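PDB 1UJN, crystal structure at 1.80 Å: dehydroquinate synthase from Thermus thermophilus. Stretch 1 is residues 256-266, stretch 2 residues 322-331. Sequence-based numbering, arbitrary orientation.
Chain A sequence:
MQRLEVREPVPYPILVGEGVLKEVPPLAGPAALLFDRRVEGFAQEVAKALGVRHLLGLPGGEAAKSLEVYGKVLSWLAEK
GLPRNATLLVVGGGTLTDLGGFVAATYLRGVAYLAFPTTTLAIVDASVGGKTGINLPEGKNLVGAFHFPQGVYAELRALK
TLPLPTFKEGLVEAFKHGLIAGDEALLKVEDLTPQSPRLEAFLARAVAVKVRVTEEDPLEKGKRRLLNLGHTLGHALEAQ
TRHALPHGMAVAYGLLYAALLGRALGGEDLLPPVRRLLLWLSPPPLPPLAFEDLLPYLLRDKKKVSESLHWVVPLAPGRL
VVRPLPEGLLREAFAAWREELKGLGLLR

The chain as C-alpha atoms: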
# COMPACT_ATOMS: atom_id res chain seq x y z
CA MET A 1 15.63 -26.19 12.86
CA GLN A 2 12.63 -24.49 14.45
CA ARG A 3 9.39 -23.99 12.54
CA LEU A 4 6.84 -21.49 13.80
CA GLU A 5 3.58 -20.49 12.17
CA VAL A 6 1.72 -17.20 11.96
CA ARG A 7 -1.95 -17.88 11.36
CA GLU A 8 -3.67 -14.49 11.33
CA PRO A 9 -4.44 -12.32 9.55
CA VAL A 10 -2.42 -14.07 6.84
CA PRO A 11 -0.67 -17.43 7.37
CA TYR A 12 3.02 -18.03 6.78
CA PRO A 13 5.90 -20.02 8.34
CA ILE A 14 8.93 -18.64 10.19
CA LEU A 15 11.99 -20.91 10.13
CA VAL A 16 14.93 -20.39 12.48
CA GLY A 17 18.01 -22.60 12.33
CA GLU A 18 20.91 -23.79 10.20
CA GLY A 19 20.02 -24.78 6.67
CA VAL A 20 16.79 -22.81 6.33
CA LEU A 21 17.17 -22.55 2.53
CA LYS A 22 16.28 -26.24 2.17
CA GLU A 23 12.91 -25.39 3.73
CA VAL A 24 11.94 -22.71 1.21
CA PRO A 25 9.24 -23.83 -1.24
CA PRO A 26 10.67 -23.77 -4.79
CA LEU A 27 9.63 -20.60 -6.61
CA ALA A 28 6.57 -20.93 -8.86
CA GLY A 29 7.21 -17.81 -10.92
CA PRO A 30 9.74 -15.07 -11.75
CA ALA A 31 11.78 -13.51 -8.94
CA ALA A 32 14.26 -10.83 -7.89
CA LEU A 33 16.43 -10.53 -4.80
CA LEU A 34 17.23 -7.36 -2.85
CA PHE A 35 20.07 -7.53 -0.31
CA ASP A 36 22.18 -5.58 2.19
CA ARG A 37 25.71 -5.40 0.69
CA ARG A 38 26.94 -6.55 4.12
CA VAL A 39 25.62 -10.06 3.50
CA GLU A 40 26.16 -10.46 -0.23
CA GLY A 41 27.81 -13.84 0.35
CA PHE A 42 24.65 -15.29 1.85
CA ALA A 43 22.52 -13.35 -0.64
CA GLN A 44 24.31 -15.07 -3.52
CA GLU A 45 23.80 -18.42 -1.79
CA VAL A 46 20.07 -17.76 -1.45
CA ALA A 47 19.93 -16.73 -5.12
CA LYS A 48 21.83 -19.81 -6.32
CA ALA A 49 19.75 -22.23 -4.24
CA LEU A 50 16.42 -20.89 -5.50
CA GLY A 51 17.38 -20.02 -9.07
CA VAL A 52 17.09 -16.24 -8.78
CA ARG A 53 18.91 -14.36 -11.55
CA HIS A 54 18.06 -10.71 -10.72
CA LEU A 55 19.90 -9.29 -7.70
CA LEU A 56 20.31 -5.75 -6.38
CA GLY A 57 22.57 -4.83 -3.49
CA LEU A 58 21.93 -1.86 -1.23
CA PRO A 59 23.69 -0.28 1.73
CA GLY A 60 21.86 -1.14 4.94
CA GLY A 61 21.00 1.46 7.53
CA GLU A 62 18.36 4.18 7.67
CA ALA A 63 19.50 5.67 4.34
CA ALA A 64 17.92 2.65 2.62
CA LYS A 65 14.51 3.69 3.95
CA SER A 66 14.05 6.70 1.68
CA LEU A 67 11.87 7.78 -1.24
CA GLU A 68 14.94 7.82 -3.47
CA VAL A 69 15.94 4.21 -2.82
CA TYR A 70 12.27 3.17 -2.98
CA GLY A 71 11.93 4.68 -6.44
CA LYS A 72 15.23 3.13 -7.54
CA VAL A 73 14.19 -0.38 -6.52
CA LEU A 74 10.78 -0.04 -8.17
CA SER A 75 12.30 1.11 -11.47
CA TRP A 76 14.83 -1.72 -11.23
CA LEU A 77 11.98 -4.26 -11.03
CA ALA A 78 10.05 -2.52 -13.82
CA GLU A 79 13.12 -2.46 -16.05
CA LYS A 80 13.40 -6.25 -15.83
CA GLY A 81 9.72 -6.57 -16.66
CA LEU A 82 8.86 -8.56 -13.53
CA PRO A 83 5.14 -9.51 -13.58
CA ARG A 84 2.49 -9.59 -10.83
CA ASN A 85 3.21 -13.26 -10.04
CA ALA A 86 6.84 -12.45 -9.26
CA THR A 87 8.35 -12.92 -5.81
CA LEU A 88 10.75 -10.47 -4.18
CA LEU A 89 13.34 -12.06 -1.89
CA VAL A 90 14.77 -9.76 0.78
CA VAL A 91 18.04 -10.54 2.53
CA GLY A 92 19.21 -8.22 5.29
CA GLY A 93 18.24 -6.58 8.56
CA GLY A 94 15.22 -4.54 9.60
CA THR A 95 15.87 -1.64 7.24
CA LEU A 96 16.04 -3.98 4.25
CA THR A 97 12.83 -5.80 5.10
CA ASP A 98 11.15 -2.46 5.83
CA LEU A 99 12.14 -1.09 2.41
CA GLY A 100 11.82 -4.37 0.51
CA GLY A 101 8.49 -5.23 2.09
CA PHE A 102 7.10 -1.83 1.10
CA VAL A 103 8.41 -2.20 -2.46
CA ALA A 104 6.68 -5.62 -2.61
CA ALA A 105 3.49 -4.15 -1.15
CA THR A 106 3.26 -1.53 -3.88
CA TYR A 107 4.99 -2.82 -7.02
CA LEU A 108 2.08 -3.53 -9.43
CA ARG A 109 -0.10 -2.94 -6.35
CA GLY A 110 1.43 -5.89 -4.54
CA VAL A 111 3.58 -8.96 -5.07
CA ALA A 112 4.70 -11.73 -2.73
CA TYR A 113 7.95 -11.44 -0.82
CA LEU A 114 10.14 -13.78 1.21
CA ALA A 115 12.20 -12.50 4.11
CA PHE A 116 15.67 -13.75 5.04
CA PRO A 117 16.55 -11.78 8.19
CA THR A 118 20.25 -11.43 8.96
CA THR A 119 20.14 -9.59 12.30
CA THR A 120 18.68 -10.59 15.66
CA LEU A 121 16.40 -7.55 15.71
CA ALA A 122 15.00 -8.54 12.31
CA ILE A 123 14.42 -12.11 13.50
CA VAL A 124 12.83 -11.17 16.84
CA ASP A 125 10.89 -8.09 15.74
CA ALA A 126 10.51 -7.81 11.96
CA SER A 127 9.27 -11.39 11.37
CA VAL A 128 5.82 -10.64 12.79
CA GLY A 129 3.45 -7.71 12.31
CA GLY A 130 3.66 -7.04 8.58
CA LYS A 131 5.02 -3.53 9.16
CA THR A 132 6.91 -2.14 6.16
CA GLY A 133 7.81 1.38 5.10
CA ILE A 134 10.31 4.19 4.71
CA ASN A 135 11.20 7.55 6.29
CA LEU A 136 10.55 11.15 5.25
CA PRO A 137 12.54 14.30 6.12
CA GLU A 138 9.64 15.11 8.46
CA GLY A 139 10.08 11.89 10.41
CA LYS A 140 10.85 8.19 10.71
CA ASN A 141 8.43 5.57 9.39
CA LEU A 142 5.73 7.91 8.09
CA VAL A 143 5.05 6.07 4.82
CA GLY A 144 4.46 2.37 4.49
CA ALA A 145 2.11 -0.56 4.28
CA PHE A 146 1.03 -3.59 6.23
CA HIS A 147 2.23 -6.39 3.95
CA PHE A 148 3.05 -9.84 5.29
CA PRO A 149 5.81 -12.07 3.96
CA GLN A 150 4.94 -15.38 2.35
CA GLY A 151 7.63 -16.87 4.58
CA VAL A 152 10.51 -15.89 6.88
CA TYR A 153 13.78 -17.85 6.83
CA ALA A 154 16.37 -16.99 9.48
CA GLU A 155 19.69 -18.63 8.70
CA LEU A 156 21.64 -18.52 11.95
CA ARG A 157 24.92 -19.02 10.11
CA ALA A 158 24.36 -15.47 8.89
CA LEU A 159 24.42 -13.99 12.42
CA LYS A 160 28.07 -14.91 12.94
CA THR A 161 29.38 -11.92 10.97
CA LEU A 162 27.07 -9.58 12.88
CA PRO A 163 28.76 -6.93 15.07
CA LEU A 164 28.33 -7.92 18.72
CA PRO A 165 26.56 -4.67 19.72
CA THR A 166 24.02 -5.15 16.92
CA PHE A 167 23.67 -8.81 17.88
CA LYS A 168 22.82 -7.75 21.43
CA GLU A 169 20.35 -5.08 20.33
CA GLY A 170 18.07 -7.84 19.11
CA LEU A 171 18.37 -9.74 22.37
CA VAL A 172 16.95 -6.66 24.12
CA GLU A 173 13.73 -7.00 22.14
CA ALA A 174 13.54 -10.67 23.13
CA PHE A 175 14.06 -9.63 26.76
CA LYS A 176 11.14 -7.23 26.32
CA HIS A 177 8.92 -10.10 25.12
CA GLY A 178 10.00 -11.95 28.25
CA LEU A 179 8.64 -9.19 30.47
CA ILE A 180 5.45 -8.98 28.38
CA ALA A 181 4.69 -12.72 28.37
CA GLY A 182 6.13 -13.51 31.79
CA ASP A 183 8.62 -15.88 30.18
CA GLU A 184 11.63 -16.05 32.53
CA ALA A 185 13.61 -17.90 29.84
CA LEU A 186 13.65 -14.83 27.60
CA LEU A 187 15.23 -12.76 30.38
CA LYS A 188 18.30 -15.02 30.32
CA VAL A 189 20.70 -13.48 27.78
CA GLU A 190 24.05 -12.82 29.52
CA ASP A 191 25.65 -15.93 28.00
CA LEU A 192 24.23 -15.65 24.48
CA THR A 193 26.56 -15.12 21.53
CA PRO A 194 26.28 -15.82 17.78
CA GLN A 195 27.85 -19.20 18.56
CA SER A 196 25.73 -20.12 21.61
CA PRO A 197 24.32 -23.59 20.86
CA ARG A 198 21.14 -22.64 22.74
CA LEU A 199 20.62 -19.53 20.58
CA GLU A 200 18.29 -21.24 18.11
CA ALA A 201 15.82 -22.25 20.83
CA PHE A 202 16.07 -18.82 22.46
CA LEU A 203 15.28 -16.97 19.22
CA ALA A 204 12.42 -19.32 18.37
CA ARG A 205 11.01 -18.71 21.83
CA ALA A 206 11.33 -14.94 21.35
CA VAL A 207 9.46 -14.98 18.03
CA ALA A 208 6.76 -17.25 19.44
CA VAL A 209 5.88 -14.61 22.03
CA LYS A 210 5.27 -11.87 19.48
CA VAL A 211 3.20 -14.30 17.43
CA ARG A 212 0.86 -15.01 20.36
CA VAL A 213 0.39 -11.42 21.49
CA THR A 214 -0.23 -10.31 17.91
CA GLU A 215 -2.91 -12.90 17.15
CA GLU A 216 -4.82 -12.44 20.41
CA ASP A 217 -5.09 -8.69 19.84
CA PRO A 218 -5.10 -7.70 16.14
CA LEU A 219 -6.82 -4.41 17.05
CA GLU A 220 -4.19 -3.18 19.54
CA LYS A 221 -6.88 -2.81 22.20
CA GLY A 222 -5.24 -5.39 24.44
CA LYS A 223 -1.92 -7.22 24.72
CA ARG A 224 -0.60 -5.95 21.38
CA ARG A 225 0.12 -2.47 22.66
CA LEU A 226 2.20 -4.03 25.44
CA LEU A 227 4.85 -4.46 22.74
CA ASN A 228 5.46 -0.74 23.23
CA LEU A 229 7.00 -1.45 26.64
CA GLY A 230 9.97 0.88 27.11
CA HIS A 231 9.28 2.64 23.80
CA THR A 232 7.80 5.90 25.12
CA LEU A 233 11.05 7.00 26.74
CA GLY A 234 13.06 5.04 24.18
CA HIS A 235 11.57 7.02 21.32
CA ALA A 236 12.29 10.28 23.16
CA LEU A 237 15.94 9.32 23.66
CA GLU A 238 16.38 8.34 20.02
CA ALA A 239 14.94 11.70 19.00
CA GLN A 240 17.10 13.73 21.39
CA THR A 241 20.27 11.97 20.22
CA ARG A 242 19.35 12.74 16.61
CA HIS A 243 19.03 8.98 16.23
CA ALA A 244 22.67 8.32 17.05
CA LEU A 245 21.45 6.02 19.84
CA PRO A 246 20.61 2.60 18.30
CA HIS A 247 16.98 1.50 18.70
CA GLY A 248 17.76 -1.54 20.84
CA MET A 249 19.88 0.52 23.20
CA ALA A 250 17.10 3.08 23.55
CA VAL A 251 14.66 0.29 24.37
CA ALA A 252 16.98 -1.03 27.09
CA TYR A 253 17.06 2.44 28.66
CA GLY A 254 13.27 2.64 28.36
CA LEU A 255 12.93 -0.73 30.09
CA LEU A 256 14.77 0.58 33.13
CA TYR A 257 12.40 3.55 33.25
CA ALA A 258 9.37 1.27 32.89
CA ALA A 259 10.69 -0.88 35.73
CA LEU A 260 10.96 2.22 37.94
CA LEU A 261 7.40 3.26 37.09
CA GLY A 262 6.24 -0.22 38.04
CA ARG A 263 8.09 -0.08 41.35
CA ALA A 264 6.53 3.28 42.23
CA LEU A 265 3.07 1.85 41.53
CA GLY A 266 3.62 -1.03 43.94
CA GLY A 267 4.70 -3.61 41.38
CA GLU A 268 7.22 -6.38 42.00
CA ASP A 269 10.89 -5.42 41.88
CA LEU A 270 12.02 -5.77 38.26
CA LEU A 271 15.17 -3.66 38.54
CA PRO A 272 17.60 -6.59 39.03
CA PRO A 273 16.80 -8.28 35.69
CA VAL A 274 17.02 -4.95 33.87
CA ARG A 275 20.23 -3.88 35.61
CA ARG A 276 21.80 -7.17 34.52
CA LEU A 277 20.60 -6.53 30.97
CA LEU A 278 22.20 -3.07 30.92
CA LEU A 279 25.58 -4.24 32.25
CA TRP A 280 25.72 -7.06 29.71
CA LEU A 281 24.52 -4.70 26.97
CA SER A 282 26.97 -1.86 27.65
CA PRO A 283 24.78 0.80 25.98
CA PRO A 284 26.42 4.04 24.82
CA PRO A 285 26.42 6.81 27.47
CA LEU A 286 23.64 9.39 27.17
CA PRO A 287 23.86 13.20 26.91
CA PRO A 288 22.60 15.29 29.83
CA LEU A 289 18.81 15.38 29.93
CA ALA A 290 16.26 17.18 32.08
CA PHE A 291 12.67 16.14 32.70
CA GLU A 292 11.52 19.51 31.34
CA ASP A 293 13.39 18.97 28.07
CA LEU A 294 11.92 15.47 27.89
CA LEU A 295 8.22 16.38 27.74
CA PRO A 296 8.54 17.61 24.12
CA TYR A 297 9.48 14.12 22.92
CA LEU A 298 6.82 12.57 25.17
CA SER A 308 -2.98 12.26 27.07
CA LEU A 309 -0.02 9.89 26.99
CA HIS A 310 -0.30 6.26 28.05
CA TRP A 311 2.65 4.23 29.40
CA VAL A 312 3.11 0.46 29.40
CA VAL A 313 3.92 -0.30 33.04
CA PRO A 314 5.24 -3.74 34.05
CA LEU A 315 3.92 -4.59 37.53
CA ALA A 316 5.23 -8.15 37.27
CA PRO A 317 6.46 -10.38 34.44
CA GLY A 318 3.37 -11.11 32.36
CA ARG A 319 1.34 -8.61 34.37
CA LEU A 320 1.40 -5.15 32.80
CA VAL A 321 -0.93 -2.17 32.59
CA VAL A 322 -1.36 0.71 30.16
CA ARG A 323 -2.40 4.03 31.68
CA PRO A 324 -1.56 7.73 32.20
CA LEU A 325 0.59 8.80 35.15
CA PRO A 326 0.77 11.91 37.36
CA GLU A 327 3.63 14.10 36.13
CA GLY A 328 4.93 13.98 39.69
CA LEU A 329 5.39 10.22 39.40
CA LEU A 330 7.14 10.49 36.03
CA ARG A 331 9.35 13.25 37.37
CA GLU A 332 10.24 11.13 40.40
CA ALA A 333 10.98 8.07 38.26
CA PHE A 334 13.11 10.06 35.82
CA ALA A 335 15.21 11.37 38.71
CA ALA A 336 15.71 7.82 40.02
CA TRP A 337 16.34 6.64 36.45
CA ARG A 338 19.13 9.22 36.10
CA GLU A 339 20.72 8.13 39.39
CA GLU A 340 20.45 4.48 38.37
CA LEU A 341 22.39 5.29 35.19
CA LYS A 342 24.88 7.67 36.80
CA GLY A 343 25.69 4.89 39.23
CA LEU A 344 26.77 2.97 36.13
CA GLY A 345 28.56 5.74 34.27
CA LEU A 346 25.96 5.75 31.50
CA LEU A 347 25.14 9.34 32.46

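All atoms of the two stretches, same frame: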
# COMPACT_ATOMS: atom_id res chain seq x y z
N LEU A 256 14.39 0.23 31.77
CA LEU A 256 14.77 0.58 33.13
C LEU A 256 13.76 1.58 33.68
O LEU A 256 13.32 1.49 34.83
CB LEU A 256 16.17 1.20 33.15
CG LEU A 256 16.66 1.68 34.52
CD1 LEU A 256 16.71 0.50 35.48
CD2 LEU A 256 18.02 2.32 34.39
N TYR A 257 13.36 2.54 32.84
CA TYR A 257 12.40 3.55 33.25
C TYR A 257 11.06 2.89 33.57
O TYR A 257 10.43 3.21 34.58
CB TYR A 257 12.21 4.59 32.15
CG TYR A 257 11.42 5.80 32.58
CD1 TYR A 257 11.95 6.71 33.51
CD2 TYR A 257 10.15 6.05 32.07
CE1 TYR A 257 11.22 7.83 33.91
CE2 TYR A 257 9.41 7.17 32.47
CZ TYR A 257 9.95 8.06 33.39
OH TYR A 257 9.22 9.16 33.78
N ALA A 258 10.63 1.98 32.70
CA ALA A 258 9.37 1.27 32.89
C ALA A 258 9.40 0.51 34.21
O ALA A 258 8.41 0.51 34.97
CB ALA A 258 9.13 0.30 31.74
N ALA A 259 10.53 -0.13 34.50
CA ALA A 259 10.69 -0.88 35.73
C ALA A 259 10.53 0.05 36.94
O ALA A 259 9.94 -0.33 37.95
CB ALA A 259 12.05 -1.56 35.76
N LEU A 260 11.07 1.27 36.83
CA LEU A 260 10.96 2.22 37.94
C LEU A 260 9.52 2.71 38.12
O LEU A 260 9.07 2.94 39.24
CB LEU A 260 11.92 3.40 37.71
CG LEU A 260 13.39 2.98 37.82
CD1 LEU A 260 14.29 4.08 37.28
CD2 LEU A 260 13.72 2.66 39.28
N LEU A 261 8.80 2.85 37.01
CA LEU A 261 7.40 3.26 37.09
C LEU A 261 6.61 2.15 37.79
O LEU A 261 5.75 2.42 38.63
CB LEU A 261 6.83 3.48 35.69
CG LEU A 261 7.44 4.62 34.87
CD1 LEU A 261 6.86 4.60 33.47
CD2 LEU A 261 7.16 5.95 35.55
N GLY A 262 6.92 0.91 37.44
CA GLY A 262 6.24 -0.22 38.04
C GLY A 262 6.49 -0.29 39.53
O GLY A 262 5.58 -0.57 40.31
N ARG A 263 7.73 -0.03 39.94
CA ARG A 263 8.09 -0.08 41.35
C ARG A 263 7.31 0.97 42.13
O ARG A 263 6.78 0.69 43.21
CB ARG A 263 9.59 0.16 41.52
CG ARG A 263 10.10 -0.10 42.93
CD ARG A 263 11.56 0.30 43.07
NE ARG A 263 11.73 1.75 42.95
CZ ARG A 263 12.91 2.37 42.97
NH1 ARG A 263 14.03 1.67 43.10
NH2 ARG A 263 12.97 3.69 42.85
N ALA A 264 7.24 2.18 41.58
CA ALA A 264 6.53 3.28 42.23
C ALA A 264 5.04 3.00 42.39
O ALA A 264 4.41 3.51 43.32
CB ALA A 264 6.73 4.56 41.43
N LEU A 265 4.49 2.19 41.49
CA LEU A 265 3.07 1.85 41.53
C LEU A 265 2.80 0.58 42.33
O LEU A 265 1.73 -0.01 42.23
CB LEU A 265 2.51 1.69 40.11
CG LEU A 265 2.44 2.97 39.27
CD1 LEU A 265 1.81 2.64 37.92
CD2 LEU A 265 1.62 4.03 39.99
N GLY A 266 3.78 0.16 43.12
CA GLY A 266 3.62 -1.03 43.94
C GLY A 266 3.82 -2.37 43.25
O GLY A 266 3.40 -3.40 43.77
N VAL A 322 -1.56 -0.44 31.02
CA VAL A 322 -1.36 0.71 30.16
C VAL A 322 -2.25 1.80 30.73
O VAL A 322 -3.46 1.62 30.87
CB VAL A 322 -1.79 0.40 28.71
CG1 VAL A 322 -1.57 1.62 27.82
CG2 VAL A 322 -0.99 -0.78 28.18
N ARG A 323 -1.65 2.93 31.08
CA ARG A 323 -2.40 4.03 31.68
C ARG A 323 -1.57 5.31 31.78
O ARG A 323 -0.35 5.28 31.60
CB ARG A 323 -2.84 3.63 33.09
CG ARG A 323 -1.70 3.04 33.91
CD ARG A 323 -1.95 3.12 35.41
NE ARG A 323 -1.89 4.50 35.89
CZ ARG A 323 -1.87 4.85 37.18
NH1 ARG A 323 -1.90 3.92 38.12
NH2 ARG A 323 -1.81 6.13 37.52
N PRO A 324 -2.23 6.44 32.06
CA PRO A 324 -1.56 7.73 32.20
C PRO A 324 -1.00 7.82 33.62
O PRO A 324 -1.48 7.12 34.52
CB PRO A 324 -2.68 8.74 31.96
CG PRO A 324 -3.86 8.04 32.57
CD PRO A 324 -3.70 6.62 32.05
N LEU A 325 -0.00 8.67 33.83
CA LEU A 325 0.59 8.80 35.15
C LEU A 325 0.76 10.25 35.58
O LEU A 325 1.01 11.13 34.75
CB LEU A 325 1.95 8.10 35.18
CG LEU A 325 1.96 6.60 34.87
CD1 LEU A 325 3.38 6.13 34.61
CD2 LEU A 325 1.33 5.83 36.02
N PRO A 326 0.61 10.53 36.88
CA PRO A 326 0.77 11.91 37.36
C PRO A 326 2.18 12.37 37.02
O PRO A 326 3.14 11.62 37.23
CB PRO A 326 0.56 11.78 38.87
CG PRO A 326 -0.37 10.61 38.99
CD PRO A 326 0.21 9.64 37.98
N GLU A 327 2.32 13.58 36.49
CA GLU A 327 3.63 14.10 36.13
C GLU A 327 4.61 13.96 37.30
O GLU A 327 5.80 13.72 37.10
CB GLU A 327 3.54 15.56 35.72
CG GLU A 327 4.89 16.20 35.40
CD GLU A 327 4.77 17.65 34.95
OE1 GLU A 327 5.82 18.30 34.73
OE2 GLU A 327 3.63 18.14 34.82
N GLY A 328 4.09 14.10 38.52
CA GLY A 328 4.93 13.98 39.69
C GLY A 328 5.59 12.62 39.81
O GLY A 328 6.71 12.50 40.30
N LEU A 329 4.88 11.59 39.36
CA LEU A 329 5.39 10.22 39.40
C LEU A 329 6.46 10.04 38.32
O LEU A 329 7.51 9.44 38.57
CB LEU A 329 4.25 9.23 39.17
CG LEU A 329 4.49 7.74 39.43
CD1 LEU A 329 3.15 7.03 39.52
CD2 LEU A 329 5.34 7.14 38.32
N LEU A 330 6.19 10.57 37.14
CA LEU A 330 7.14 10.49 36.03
C LEU A 330 8.41 11.25 36.37
O LEU A 330 9.52 10.80 36.10
CB LEU A 330 6.51 11.07 34.76
CG LEU A 330 5.19 10.47 34.30
CD1 LEU A 330 4.63 11.31 33.16
CD2 LEU A 330 5.39 9.02 33.85
N ARG A 331 8.23 12.42 36.99
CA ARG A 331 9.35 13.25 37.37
C ARG A 331 10.22 12.52 38.38
O ARG A 331 11.44 12.50 38.28
CB ARG A 331 8.80 14.53 38.00
CG ARG A 331 9.85 15.64 38.06
CD ARG A 331 9.27 16.95 38.63
NE ARG A 331 8.57 17.70 37.58
CZ ARG A 331 9.30 18.57 36.86
NH1 ARG A 331 10.59 18.73 37.11
NH2 ARG A 331 8.72 19.27 35.88

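How do the two backbones lie against each other? Stretch 1 is helical from Leu256 to Ala264, the end of a helix that begins earlier in the chain, and Leu265 is the first residue to leave helical angles. Stretch 2 finishes a strand at Arg323, passes through a short loop, and enters a helix at Glu327, with Pro326 at the N-cap position. The two helix axes come within 10.5 Å, and their N-to-C directions differ by 126°, so the helices run obliquely, nearer antiparallel than parallel. The backbones approach at Leu261 and Leu330, with CA atoms 7.3 Å apart, and at Ala264 and Leu329, with CA atoms 7.6 Å apart.

What fills the space between them? Mostly leucine. Leu261 sets out sideways from its helix, but its end turns nearer to stretch 2, where its CD2 meets three leucines: Leu329 CD2 at 3.5 Å, Leu325 CD1 at 3.9 Å and Leu330 CD2 at 3.9 Å. One methyl group therefore touches both the loop before the second helix and the helix itself. Leu329 points toward stretch 1 and spreads its two methyls over different neighbours: CD2 packs on Leu261 and lies 4.3 Å from Ala264 CB, while CD1 sits 3.4 Å from Leu265 CD2. These are van der Waals contacts between apolar groups, favoured because they withdraw hydrocarbon surface from water.

Why does the contact continue past the end of the first helix? Leu265 still directs its side chain toward stretch 2, and it has the largest area covered by the other stretch. Its CD1 lies 3.7 Å from Leu325 CD2 and also rests over one face of the Arg323 guanidinium, 3.9 Å from Arg323 NH1. The flat face of that group can accept a methyl while its N-H groups bond in the plane: Arg323 NE and NH2 both donate to Pro324 O, at 3.0 and 3.2 Å.

Is there any polar link across this apolar contact? A single hydrogen bond joins the stretches. Tyr257 leaves its helix sideways, but its long side chain brings the hydroxyl close to the second helix, where Tyr257 OH donates to Leu330 O at 2.9 Å. The carbonyl oxygen lies at the edge of the ring, near its plane, and so meets the hydroxyl rather than the ring face. The bond gives a buried phenol a partner.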